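Local structure of iota-carrageenase (1KTW) at residues Asn363-Gln368 with Gly396-Gly401; Leu58-Gly63 with Val76-Glu81; Leu193-Gly198 with Ala214-Thr219; Gly119-Phe124 with Thr149-Lys154. The protein hydrolyses the beta-1,4 linkages of iota-carrageenans, sulfated galactans of red algal cell walls, with inversion of anomeric configuration. All coordinates share one frame; numbering follows the deposited sequence.

Interaction 1 (Asn363-Gln368 with Gly396-Gly401). With DGS (3,6-anhydro-2-O-sulfo-alpha-D-galactopyranose), chain D; G4S (4-O-sulfo-beta-D-galactopyranose), chain B; DGS (3,6-anhydro-2-O-sulfo-alpha-D-galactopyranose), chain C.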
# COMPACT_ATOMS: atom_id res chain seq x y z
N ASN A 363 14.01 -1.87 -15.94
CA ASN A 363 14.00 -1.04 -14.72
C ASN A 363 12.99 -1.37 -13.59
O ASN A 363 12.31 -0.47 -13.07
CB ASN A 363 13.82 0.42 -15.14
CG ASN A 363 14.98 0.91 -16.00
OD1 ASN A 363 16.09 1.08 -15.50
ND2 ASN A 363 14.72 1.11 -17.29
N ALA A 364 12.92 -2.64 -13.20
CA ALA A 364 12.03 -3.11 -12.13
C ALA A 364 12.65 -2.96 -10.73
O ALA A 364 13.89 -2.91 -10.60
CB ALA A 364 11.69 -4.61 -12.36
N ASP A 365 11.80 -2.89 -9.70
CA ASP A 365 12.27 -2.83 -8.31
C ASP A 365 12.41 -4.32 -7.99
O ASP A 365 11.49 -5.10 -8.30
CB ASP A 365 11.20 -2.24 -7.35
CG ASP A 365 11.13 -0.71 -7.36
OD1 ASP A 365 12.07 -0.06 -7.87
OD2 ASP A 365 10.13 -0.16 -6.82
N LEU A 366 13.51 -4.74 -7.38
CA LEU A 366 13.74 -6.15 -7.07
C LEU A 366 14.25 -6.36 -5.64
O LEU A 366 14.95 -5.49 -5.11
CB LEU A 366 14.78 -6.75 -8.06
CG LEU A 366 14.55 -6.67 -9.58
CD1 LEU A 366 15.85 -7.06 -10.30
CD2 LEU A 366 13.38 -7.58 -10.00
N LYS A 367 13.91 -7.50 -5.03
CA LYS A 367 14.38 -7.82 -3.68
C LYS A 367 15.58 -8.78 -3.79
O LYS A 367 15.72 -9.48 -4.79
CB LYS A 367 13.27 -8.51 -2.86
CG LYS A 367 11.98 -7.69 -2.72
CD LYS A 367 12.20 -6.39 -1.94
CE LYS A 367 12.46 -6.65 -0.46
NZ LYS A 367 12.64 -5.37 0.31
N GLN A 368 16.43 -8.81 -2.77
CA GLN A 368 17.63 -9.66 -2.78
C GLN A 368 17.28 -11.15 -2.88
O GLN A 368 17.94 -11.89 -3.59
CB GLN A 368 18.48 -9.42 -1.52
CG GLN A 368 19.96 -9.83 -1.67
CD GLN A 368 20.73 -9.74 -0.36
OE1 GLN A 368 20.62 -10.62 0.50
NE2 GLN A 368 21.50 -8.68 -0.19
N GLY A 396 20.86 -3.61 0.21
CA GLY A 396 20.39 -4.98 0.18
C GLY A 396 18.87 -5.07 0.19
O GLY A 396 18.29 -6.10 -0.18
N GLN A 397 18.22 -3.99 0.64
CA GLN A 397 16.75 -3.96 0.69
C GLN A 397 16.12 -3.72 -0.69
O GLN A 397 14.96 -4.08 -0.92
CB GLN A 397 16.27 -2.85 1.66
CG GLN A 397 16.65 -3.04 3.13
CD GLN A 397 15.83 -2.17 4.09
OE1 GLN A 397 15.46 -1.04 3.77
NE2 GLN A 397 15.56 -2.70 5.28
N ILE A 398 16.88 -3.12 -1.61
CA ILE A 398 16.36 -2.82 -2.95
C ILE A 398 17.41 -2.88 -4.07
O ILE A 398 18.55 -2.44 -3.89
CB ILE A 398 15.71 -1.39 -2.95
CG1 ILE A 398 15.18 -1.02 -4.34
CG2 ILE A 398 16.74 -0.35 -2.50
CD1 ILE A 398 14.04 -1.94 -4.83
N TYR A 399 17.02 -3.45 -5.22
CA TYR A 399 17.88 -3.52 -6.41
C TYR A 399 17.01 -3.09 -7.60
O TYR A 399 15.78 -3.15 -7.51
CB TYR A 399 18.41 -4.95 -6.68
CG TYR A 399 19.38 -5.50 -5.65
CD1 TYR A 399 18.92 -6.02 -4.45
CD2 TYR A 399 20.77 -5.45 -5.86
CE1 TYR A 399 19.79 -6.48 -3.48
CE2 TYR A 399 21.67 -5.92 -4.89
CZ TYR A 399 21.17 -6.43 -3.70
OH TYR A 399 22.01 -6.90 -2.71
N ILE A 400 17.64 -2.66 -8.69
CA ILE A 400 16.92 -2.29 -9.91
C ILE A 400 17.47 -3.18 -11.04
O ILE A 400 18.68 -3.33 -11.18
CB ILE A 400 17.12 -0.80 -10.29
CG1 ILE A 400 16.51 0.11 -9.22
CG2 ILE A 400 16.48 -0.53 -11.64
CD1 ILE A 400 16.70 1.60 -9.51
N GLY A 401 16.58 -3.77 -11.83
CA GLY A 401 17.02 -4.66 -12.91
C GLY A 401 15.88 -5.20 -13.77
O GLY A 401 14.76 -4.70 -13.69
C1 DGS D . 20.39 -7.87 4.65
C2 DGS D . 19.78 -6.50 4.96
C3 DGS D . 18.60 -6.27 4.01
C4 DGS D . 17.55 -7.34 4.24
C5 DGS D . 18.28 -8.51 3.61
C6 DGS D . 18.86 -7.85 2.34
O2 DGS D . 19.43 -6.42 6.36
O3 DGS D . 19.08 -6.46 2.66
O4 DGS D . 16.34 -7.01 3.51
O5 DGS D . 19.38 -8.88 4.50
O7 DGS D . 18.27 -5.25 8.25
O8 DGS D . 17.75 -4.57 5.99
O9 DGS D . 19.86 -4.00 6.92
S DGS D . 18.81 -5.04 6.90
C1 G4S B . 15.11 -7.35 4.08
C2 G4S B . 13.96 -6.83 3.18
C3 G4S B . 12.63 -7.33 3.74
C4 G4S B . 12.63 -8.86 3.80
C5 G4S B . 13.79 -9.28 4.74
C6 G4S B . 13.96 -10.79 4.89
O2 G4S B . 13.96 -5.41 3.12
O3 G4S B . 11.56 -6.86 2.91
O4 G4S B . 12.90 -9.44 2.51
O5 G4S B . 15.04 -8.78 4.18
O6 G4S B . 12.76 -11.44 5.29
S G4S B . 11.72 -10.24 1.78
O7 G4S B . 12.15 -10.61 0.42
O8 G4S B . 10.47 -9.44 1.79
O9 G4S B . 11.43 -11.45 2.56
C1 DGS C . 10.29 -6.92 3.48
C2 DGS C . 9.27 -6.50 2.42
C3 DGS C . 7.91 -6.24 3.09
C4 DGS C . 8.05 -5.16 4.13
C5 DGS C . 8.83 -5.92 5.18
C6 DGS C . 8.08 -7.26 5.16
O2 DGS C . 9.84 -5.43 1.62
O3 DGS C . 7.58 -7.45 3.82
O4 DGS C . 6.76 -4.82 4.62
O5 DGS C . 10.19 -6.11 4.67
O7 DGS C . 9.81 -3.80 -0.29
O8 DGS C . 7.65 -4.53 0.71
O9 DGS C . 8.86 -6.01 -0.59
S DGS C . 9.04 -4.88 0.35
O HOH W 1 15.74 -7.37 -0.20
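Ala-364 to Leu-366 and Tyr-399 to Gly-401 form a two-stranded antiparallel sheet, a small beta pair in a chain built mostly of parallel strands. Four backbone hydrogen bonds join the hydrogen-bonded pairs Ala-364 with Gly-401 and Leu-366 with Tyr-399. Beside the non-hydrogen-bonded pair of Asp-365 and Ile-400, a CA-H...O contact of 3.2 Å runs from Ile-400 CA to Ala-364 O.

Apolar contacts accompany this framework. Leu-366 CD1 lies 3.7 Å from Gly-401 CA, so close that a beta carbon on the glycine would be tight. Ile-398 starts away from its partner strand, but its CD1 returns to within 3.8 Å of Asp-365 CB.

Among the polar side chains, Gln-368 stretches past the Tyr-399 ring with CG anti to its backbone N (chi1 -158°). Its NE2 donates to Tyr-399 OH at 3.1 Å, nearly in the amide plane; Tyr-452 OH also bonds this NE2, and Tyr-451 O bonds the Tyr-399 hydroxyl.

The sheet ends at the bound carrageenan fragment. Gln-397 NE2 donates to O8 of one sulfated anhydrogalactose, 3.0 Å away, while Trp-392 NE1 bonds OE1 of the same amide. Lys-367, bent at chi2 and chi3, curls its ammonium onto a lone pair of Gln-397 O at 2.9 Å. The same NZ grips the sugar chain, 3.1 Å from O2 of the other anhydrogalactose and 3.2 Å from O3 of the galactose 4-sulfate.

Interaction 2 (Leu58-Gly63 with Val76-Glu81). With CA (calcium ion), chain E.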
# COMPACT_ATOMS: atom_id res chain seq x y z
N LEU A 58 -18.95 21.07 -1.12
CA LEU A 58 -17.94 22.14 -1.05
C LEU A 58 -17.08 22.10 -2.31
O LEU A 58 -16.49 21.07 -2.62
CB LEU A 58 -17.02 21.95 0.15
CG LEU A 58 -15.83 22.91 0.25
CD1 LEU A 58 -16.33 24.31 0.60
CD2 LEU A 58 -14.85 22.42 1.30
N LEU A 59 -17.00 23.21 -3.05
CA LEU A 59 -16.16 23.25 -4.26
C LEU A 59 -14.79 23.88 -3.98
O LEU A 59 -14.71 24.95 -3.35
CB LEU A 59 -16.83 24.07 -5.39
CG LEU A 59 -16.02 24.14 -6.69
CD1 LEU A 59 -16.05 22.75 -7.37
CD2 LEU A 59 -16.58 25.20 -7.65
N ILE A 60 -13.72 23.23 -4.42
CA ILE A 60 -12.36 23.79 -4.28
C ILE A 60 -12.03 24.21 -5.72
O ILE A 60 -11.75 23.37 -6.58
CB ILE A 60 -11.36 22.72 -3.75
CG1 ILE A 60 -11.75 22.30 -2.32
CG2 ILE A 60 -9.93 23.30 -3.77
CD1 ILE A 60 -10.78 21.32 -1.67
N PRO A 61 -12.07 25.53 -6.01
CA PRO A 61 -11.80 26.06 -7.36
C PRO A 61 -10.34 26.11 -7.83
O PRO A 61 -9.41 26.03 -7.03
CB PRO A 61 -12.47 27.44 -7.30
CG PRO A 61 -12.16 27.91 -5.90
CD PRO A 61 -12.35 26.62 -5.05
N ASN A 62 -10.13 26.25 -9.15
CA ASN A 62 -8.76 26.26 -9.69
C ASN A 62 -7.82 27.19 -8.92
O ASN A 62 -8.18 28.32 -8.60
CB ASN A 62 -8.76 26.61 -11.18
CG ASN A 62 -9.30 25.49 -12.05
OD1 ASN A 62 -9.00 24.31 -11.82
ND2 ASN A 62 -10.08 25.85 -13.06
N GLY A 63 -6.62 26.68 -8.64
CA GLY A 63 -5.61 27.42 -7.91
C GLY A 63 -4.67 26.44 -7.21
O GLY A 63 -4.80 25.23 -7.41
N VAL A 76 -20.42 15.43 4.34
CA VAL A 76 -19.65 16.45 3.61
C VAL A 76 -19.16 15.86 2.26
O VAL A 76 -18.56 14.78 2.23
CB VAL A 76 -18.45 16.95 4.44
CG1 VAL A 76 -17.56 17.89 3.60
CG2 VAL A 76 -18.98 17.70 5.70
N HIS A 77 -19.43 16.57 1.17
CA HIS A 77 -19.05 16.12 -0.18
C HIS A 77 -18.21 17.16 -0.95
O HIS A 77 -18.71 18.18 -1.43
CB HIS A 77 -20.34 15.75 -0.93
CG HIS A 77 -21.14 14.68 -0.24
ND1 HIS A 77 -20.91 13.33 -0.45
CD2 HIS A 77 -22.06 14.75 0.75
CE1 HIS A 77 -21.65 12.62 0.39
NE2 HIS A 77 -22.36 13.46 1.13
N ILE A 78 -16.91 16.88 -1.08
CA ILE A 78 -15.95 17.78 -1.72
C ILE A 78 -15.68 17.50 -3.21
O ILE A 78 -15.43 16.36 -3.60
CB ILE A 78 -14.61 17.73 -0.92
CG1 ILE A 78 -14.86 18.19 0.52
CG2 ILE A 78 -13.52 18.57 -1.63
CD1 ILE A 78 -13.64 18.07 1.47
N ARG A 79 -15.74 18.56 -4.02
CA ARG A 79 -15.47 18.47 -5.46
C ARG A 79 -14.30 19.43 -5.79
O ARG A 79 -14.26 20.54 -5.27
CB ARG A 79 -16.73 18.83 -6.26
CG ARG A 79 -17.90 17.85 -6.02
CD ARG A 79 -17.52 16.42 -6.46
NE ARG A 79 -18.59 15.43 -6.24
CZ ARG A 79 -18.73 14.69 -5.15
NH1 ARG A 79 -17.88 14.79 -4.13
NH2 ARG A 79 -19.75 13.83 -5.07
N VAL A 80 -13.39 18.99 -6.66
CA VAL A 80 -12.16 19.74 -7.00
C VAL A 80 -11.99 20.00 -8.50
O VAL A 80 -12.02 19.05 -9.30
CB VAL A 80 -10.91 18.92 -6.50
CG1 VAL A 80 -9.62 19.72 -6.71
CG2 VAL A 80 -11.09 18.54 -5.02
N GLU A 81 -11.79 21.27 -8.89
CA GLU A 81 -11.65 21.61 -10.32
C GLU A 81 -10.38 21.02 -10.95
O GLU A 81 -9.38 20.76 -10.27
CB GLU A 81 -11.74 23.15 -10.54
CG GLU A 81 -13.15 23.75 -10.20
CD GLU A 81 -13.41 25.15 -10.80
OE1 GLU A 81 -12.59 26.07 -10.60
OE2 GLU A 81 -14.47 25.34 -11.47
CA CA E . -13.96 27.70 -11.78
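His-77 O accepts the first bond of this parallel pairing, from Leu-58 N at 2.9 Å, while its imidazole turns from the partner strand to Ser-112. At Ile-78 the side chain joins Leu-58 and Ile-60 on one face of the sheet: its CG2 meets Ile-60 CD1 at 3.9 Å, the two branched chains crossing at a slant. Arg-79 follows on the other face. Its backbone bonds both ways, N to Leu-58 O and O from Ile-60 N, and its CB packs 4.1 Å from Leu-59 CD1. Bent at chi2 (-62°), the arginine folds back along its own strand, and NH1 donates a hydrogen bond to Ile-78 O from above the carbonyl plane; Ser-112 OG is a further partner. Val-80 returns to the face of Ile-60.

Glu-81 closes the pairing, its N donating to Ile-60 O at 3.1 Å. Its carboxylate chelates a calcium ion, 2.4 Å from both OE1 and OE2, which fixes the rotation of the group. OE1 spends its anti lone pair on Asn-62 N, at 2.9 Å, so one oxygen serves metal and backbone together. Asn-62 OD1 rests 3.2 Å from Glu-81 CB and accepts from Asp-83 N. In-register parallel strands with aliphatic residues stacked on one face, here Leu-58 and Ile-60 over Ile-78 and Val-80, are typical of the right-handed parallel beta-helix of pectate-lyase-like proteins.

Interaction 3 (Leu193-Gly198 with Ala214-Thr219). With DGS (3,6-anhydro-2-O-sulfo-alpha-D-galactopyranose), chain C.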
# COMPACT_ATOMS: atom_id res chain seq x y z
N LEU A 193 0.74 3.24 -3.73
CA LEU A 193 -0.55 3.92 -3.71
C LEU A 193 -1.49 3.54 -2.55
O LEU A 193 -1.82 4.40 -1.73
CB LEU A 193 -1.25 3.71 -5.07
CG LEU A 193 -2.58 4.39 -5.40
CD1 LEU A 193 -2.64 5.80 -4.84
CD2 LEU A 193 -2.74 4.41 -6.94
N ILE A 194 -1.90 2.28 -2.48
CA ILE A 194 -2.80 1.81 -1.40
C ILE A 194 -2.15 0.81 -0.44
O ILE A 194 -1.39 -0.06 -0.88
CB ILE A 194 -4.04 1.02 -1.96
CG1 ILE A 194 -4.76 1.79 -3.08
CG2 ILE A 194 -5.01 0.69 -0.80
CD1 ILE A 194 -5.38 3.13 -2.64
N GLN A 195 -2.41 0.93 0.88
CA GLN A 195 -2.00 -0.13 1.81
C GLN A 195 -3.25 -0.41 2.68
O GLN A 195 -3.80 0.51 3.31
CB GLN A 195 -0.79 0.19 2.72
CG GLN A 195 -0.46 -1.06 3.58
CD GLN A 195 0.98 -1.18 4.10
OE1 GLN A 195 1.31 -2.13 4.83
NE2 GLN A 195 1.83 -0.24 3.72
N THR A 196 -3.71 -1.67 2.71
CA THR A 196 -4.93 -2.03 3.47
C THR A 196 -4.69 -2.77 4.80
O THR A 196 -3.98 -3.77 4.81
CB THR A 196 -5.86 -2.93 2.63
OG1 THR A 196 -5.23 -4.20 2.41
CG2 THR A 196 -6.18 -2.27 1.28
N TYR A 197 -5.31 -2.30 5.88
CA TYR A 197 -5.18 -2.91 7.21
C TYR A 197 -6.50 -3.51 7.71
O TYR A 197 -6.55 -4.69 8.06
CB TYR A 197 -4.66 -1.87 8.21
CG TYR A 197 -3.31 -1.29 7.84
CD1 TYR A 197 -2.13 -2.01 8.06
CD2 TYR A 197 -3.21 -0.03 7.25
CE1 TYR A 197 -0.87 -1.47 7.71
CE2 TYR A 197 -1.98 0.52 6.90
CZ TYR A 197 -0.82 -0.21 7.14
OH TYR A 197 0.40 0.34 6.78
N GLY A 198 -7.55 -2.69 7.76
CA GLY A 198 -8.87 -3.15 8.17
C GLY A 198 -9.90 -2.65 7.16
O GLY A 198 -9.93 -1.45 6.86
N ALA A 214 0.97 -0.88 -6.28
CA ALA A 214 -0.27 -0.11 -6.41
C ALA A 214 -1.33 -0.52 -5.37
O ALA A 214 -1.83 0.34 -4.64
CB ALA A 214 -0.82 -0.24 -7.82
N LEU A 215 -1.69 -1.81 -5.31
CA LEU A 215 -2.66 -2.31 -4.31
C LEU A 215 -1.95 -3.32 -3.40
O LEU A 215 -1.87 -4.53 -3.70
CB LEU A 215 -3.87 -2.97 -4.99
CG LEU A 215 -5.00 -3.48 -4.07
CD1 LEU A 215 -5.50 -2.38 -3.13
CD2 LEU A 215 -6.17 -3.99 -4.94
N ARG A 216 -1.44 -2.81 -2.28
CA ARG A 216 -0.67 -3.60 -1.30
C ARG A 216 -1.55 -4.08 -0.15
O ARG A 216 -1.81 -3.33 0.78
CB ARG A 216 0.50 -2.73 -0.78
CG ARG A 216 1.45 -3.38 0.26
CD ARG A 216 2.40 -2.32 0.89
NE ARG A 216 3.45 -1.85 -0.04
CZ ARG A 216 4.65 -2.41 -0.17
NH1 ARG A 216 5.00 -3.47 0.56
NH2 ARG A 216 5.51 -1.90 -1.04
N MET A 217 -2.02 -5.33 -0.21
CA MET A 217 -2.87 -5.89 0.84
C MET A 217 -1.99 -6.63 1.86
O MET A 217 -2.03 -7.86 2.00
CB MET A 217 -3.97 -6.78 0.22
CG MET A 217 -4.99 -5.95 -0.63
SD MET A 217 -6.13 -6.85 -1.76
CE MET A 217 -4.97 -7.38 -3.08
N GLU A 218 -1.19 -5.83 2.57
CA GLU A 218 -0.24 -6.32 3.56
C GLU A 218 -0.75 -5.84 4.92
O GLU A 218 -0.51 -4.70 5.34
CB GLU A 218 1.17 -5.75 3.24
CG GLU A 218 2.30 -6.34 4.08
CD GLU A 218 3.69 -5.88 3.63
OE1 GLU A 218 3.78 -4.84 2.94
OE2 GLU A 218 4.68 -6.54 3.97
N THR A 219 -1.45 -6.74 5.61
CA THR A 219 -2.12 -6.45 6.88
C THR A 219 -1.28 -6.64 8.14
O THR A 219 -1.45 -7.63 8.87
CB THR A 219 -3.39 -7.33 6.96
OG1 THR A 219 -3.02 -8.71 6.84
CG2 THR A 219 -4.33 -7.02 5.80
C1 DGS C . 10.29 -6.92 3.48
C2 DGS C . 9.27 -6.50 2.42
C3 DGS C . 7.91 -6.24 3.09
C4 DGS C . 8.05 -5.16 4.13
C5 DGS C . 8.83 -5.92 5.18
C6 DGS C . 8.08 -7.26 5.16
O2 DGS C . 9.84 -5.43 1.62
O3 DGS C . 7.58 -7.45 3.82
O4 DGS C . 6.76 -4.82 4.62
O5 DGS C . 10.19 -6.11 4.67
O7 DGS C . 9.81 -3.80 -0.29
O8 DGS C . 7.65 -4.53 0.71
O9 DGS C . 8.86 -6.01 -0.59
S DGS C . 9.04 -4.88 0.35
O HOH W 2 1.48 0.48 -1.27
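Ile-194 to Thr-196 and Arg-216 to Glu-218 run parallel at 25°, their axes 4.9 Å apart, joined by hydrogen bonds from Ile-194 N to Ala-214 O, Arg-216 N to Ile-194 O and Thr-196 N to Arg-216 O. One face is apolar, with Leu-215 CD1 lying 3.9 Å from both Ile-194 CB and CG2. Thr-196 and Met-217 lie side by side, OG1 3.3 Å from Met-217 CA; this hydroxyl and Thr-196 O are buried without a polar partner in the model.

Arg-216 and Glu-218 carry the other face into the substrate-binding site. Extended as far as CD, where Gln-195 crosses it, the arginine bends at chi3 (-72°), bringing its guanidinium edge to three partners close to its plane. NE donates to a water, which in turn donates to Ile-194 O; NH1 bonds Glu-218 OE1 at 3.0 Å in a salt bridge and sulfate O8 of the bound anhydrogalactose at 2.9 Å. NH2 is held by Tyr-191 O. Glu-218 OE2 accepts from the sugar O4 at 2.8 Å and is also bonded to His-254. Replacing Glu-218 by an alanine removes the carboxylate, which would probably leave the arginine charge without this mate and the sugar O4 without this acceptor.

Within the beta-helix, strand 202-210 covers Ile-194 with Phe-204 and Leu-207, strand 231-243 meets Leu-215 and Met-217 through Ala-237 and Ile-232, and beyond Arg-216 to Glu-218 the parallel sheet continues to strand 250-252.

Interaction 4 (Gly119-Phe124 with Thr149-Lys154). With NA (sodium ion), chain K; CA (calcium ion), chain G.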
# COMPACT_ATOMS: atom_id res chain seq x y z
N GLY A 119 -9.08 15.15 -13.69
CA GLY A 119 -8.42 15.06 -12.40
C GLY A 119 -7.48 16.20 -12.03
O GLY A 119 -7.10 16.99 -12.89
N PHE A 120 -7.11 16.29 -10.74
CA PHE A 120 -6.20 17.35 -10.30
C PHE A 120 -4.87 16.75 -9.85
O PHE A 120 -4.64 15.54 -10.01
CB PHE A 120 -6.82 18.18 -9.16
CG PHE A 120 -7.21 17.38 -7.94
CD1 PHE A 120 -8.43 16.69 -7.89
CD2 PHE A 120 -6.35 17.28 -6.84
CE1 PHE A 120 -8.79 15.92 -6.77
CE2 PHE A 120 -6.70 16.51 -5.71
CZ PHE A 120 -7.92 15.83 -5.68
N LEU A 121 -4.00 17.59 -9.30
CA LEU A 121 -2.67 17.16 -8.84
C LEU A 121 -2.37 17.38 -7.36
O LEU A 121 -2.69 18.43 -6.81
CB LEU A 121 -1.57 17.90 -9.64
CG LEU A 121 -0.11 17.57 -9.31
CD1 LEU A 121 0.23 16.18 -9.87
CD2 LEU A 121 0.84 18.64 -9.91
N VAL A 122 -1.77 16.36 -6.72
CA VAL A 122 -1.31 16.45 -5.33
C VAL A 122 0.22 16.40 -5.58
O VAL A 122 0.73 15.44 -6.16
CB VAL A 122 -1.76 15.23 -4.47
CG1 VAL A 122 -1.11 15.31 -3.07
CG2 VAL A 122 -3.29 15.24 -4.32
N ASP A 123 0.93 17.46 -5.19
CA ASP A 123 2.37 17.57 -5.48
C ASP A 123 3.26 17.58 -4.24
O ASP A 123 3.12 18.46 -3.39
CB ASP A 123 2.58 18.86 -6.31
CG ASP A 123 4.01 19.01 -6.87
OD1 ASP A 123 4.85 18.08 -6.77
OD2 ASP A 123 4.29 20.09 -7.43
N PHE A 124 4.14 16.58 -4.13
CA PHE A 124 5.07 16.48 -3.00
C PHE A 124 6.51 16.86 -3.41
O PHE A 124 7.43 16.84 -2.57
CB PHE A 124 5.14 15.03 -2.45
CG PHE A 124 3.91 14.55 -1.68
CD1 PHE A 124 2.87 15.41 -1.34
CD2 PHE A 124 3.81 13.21 -1.29
CE1 PHE A 124 1.75 14.95 -0.61
CE2 PHE A 124 2.70 12.74 -0.55
CZ PHE A 124 1.68 13.62 -0.22
N THR A 149 -3.86 12.76 -9.63
CA THR A 149 -2.50 12.26 -9.82
C THR A 149 -1.68 12.72 -8.61
O THR A 149 -1.90 13.81 -8.10
CB THR A 149 -1.86 12.85 -11.11
OG1 THR A 149 -2.60 12.40 -12.25
CG2 THR A 149 -0.40 12.41 -11.24
N ILE A 150 -0.76 11.88 -8.16
CA ILE A 150 0.11 12.20 -7.03
C ILE A 150 1.56 12.20 -7.54
O ILE A 150 2.06 11.17 -7.97
CB ILE A 150 0.01 11.14 -5.89
CG1 ILE A 150 -1.42 11.09 -5.31
CG2 ILE A 150 0.97 11.49 -4.76
CD1 ILE A 150 -1.65 9.89 -4.37
N ASP A 151 2.23 13.36 -7.52
CA ASP A 151 3.65 13.45 -7.94
C ASP A 151 4.44 13.28 -6.64
O ASP A 151 4.67 14.25 -5.92
CB ASP A 151 3.96 14.83 -8.56
CG ASP A 151 3.83 14.86 -10.09
OD1 ASP A 151 3.26 13.93 -10.70
OD2 ASP A 151 4.31 15.84 -10.70
N ASP A 152 4.84 12.04 -6.33
CA ASP A 152 5.57 11.72 -5.11
C ASP A 152 7.06 12.11 -5.24
O ASP A 152 7.51 12.52 -6.31
CB ASP A 152 5.45 10.19 -4.84
CG ASP A 152 5.62 9.82 -3.36
OD1 ASP A 152 6.10 10.64 -2.55
OD2 ASP A 152 5.27 8.67 -2.99
N ASN A 153 7.79 11.99 -4.13
CA ASN A 153 9.23 12.29 -4.09
C ASN A 153 9.86 11.25 -3.14
O ASN A 153 10.62 11.59 -2.22
CB ASN A 153 9.42 13.72 -3.58
CG ASN A 153 10.88 14.16 -3.60
OD1 ASN A 153 11.66 13.74 -4.45
ND2 ASN A 153 11.24 15.02 -2.65
N LYS A 154 9.54 9.98 -3.39
CA LYS A 154 10.00 8.85 -2.58
C LYS A 154 9.79 9.00 -1.05
O LYS A 154 10.67 8.66 -0.25
CB LYS A 154 11.47 8.55 -2.89
CG LYS A 154 11.69 7.96 -4.30
CD LYS A 154 13.09 7.33 -4.44
CE LYS A 154 13.31 6.63 -5.79
NZ LYS A 154 13.34 7.59 -6.94
NA NA K . 4.27 15.72 -12.73
CA CA G . -6.20 18.18 -14.80
O HOH W 3 -4.75 14.13 -12.52
O HOH W 4 -5.16 15.73 -15.03
O HOH W 5 1.98 14.81 -13.54
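Phe-120 O receives Thr-149 N at 2.9 Å, and a water links the same carbonyl to Thr-149 OG1; just before it, Gly-119 O binds a calcium ion together with Ser-82 O and Asn-118 OD1. Leu-121 points its CG anti to the backbone N (chi1 -180°), which puts Leu-121 CD1 3.8 Å from Asp-151 CG, across the carboxylate. Val-122 bonds Thr-149 O and Asp-151 N through its backbone, and its CB meets Ile-150 CG1 at 4.2 Å on the inner, apolar face of this coil. Asp-123 sets its carboxylate almost perpendicular to that of Asp-151, Asp-123 OD1 lying 4.6 Å from Asp-151 OD2. Phe-124 N donates to Asp-151 O, and its ring offers an edge to Asp-152, CD2 lying 3.7 Å from OD1. That OD1 also takes Asn-153 N at 2.7 Å and bonds Thr-155 OG1. A leucine in place of Asp-152 offers Asn-153 N and Thr-155 OG1 no partner and would probably leave the turn less firmly held. Two aspartates so near would probably repel, but Lys-125 bonds both and a sodium ion sits on Asp-151, so their charge is probably largely balanced.

Overall arrangement
Interactions 2, 3 and 4 are the same event, parallel pairing between coils of the beta-helix, met at different places along it; interaction 1 is an antiparallel pair outside that stack. Interaction 3 lies nearest the centre of the chain, whereas interaction 2 is the most peripheral and only partly buried. Interactions 2 and 4 touch through Val-80 and Phe-120, and interactions 3 and 4 through Leu-193 and Ile-150, consistent with a shared apolar interior. The polar chemistry differs with place: acidic groups and carbonyls hold metal ions in interactions 2 and 4, while interactions 1 and 3, about 20 Å apart between centres, present Lys-367 and Arg-216 to the same sulfated anhydrogalactose.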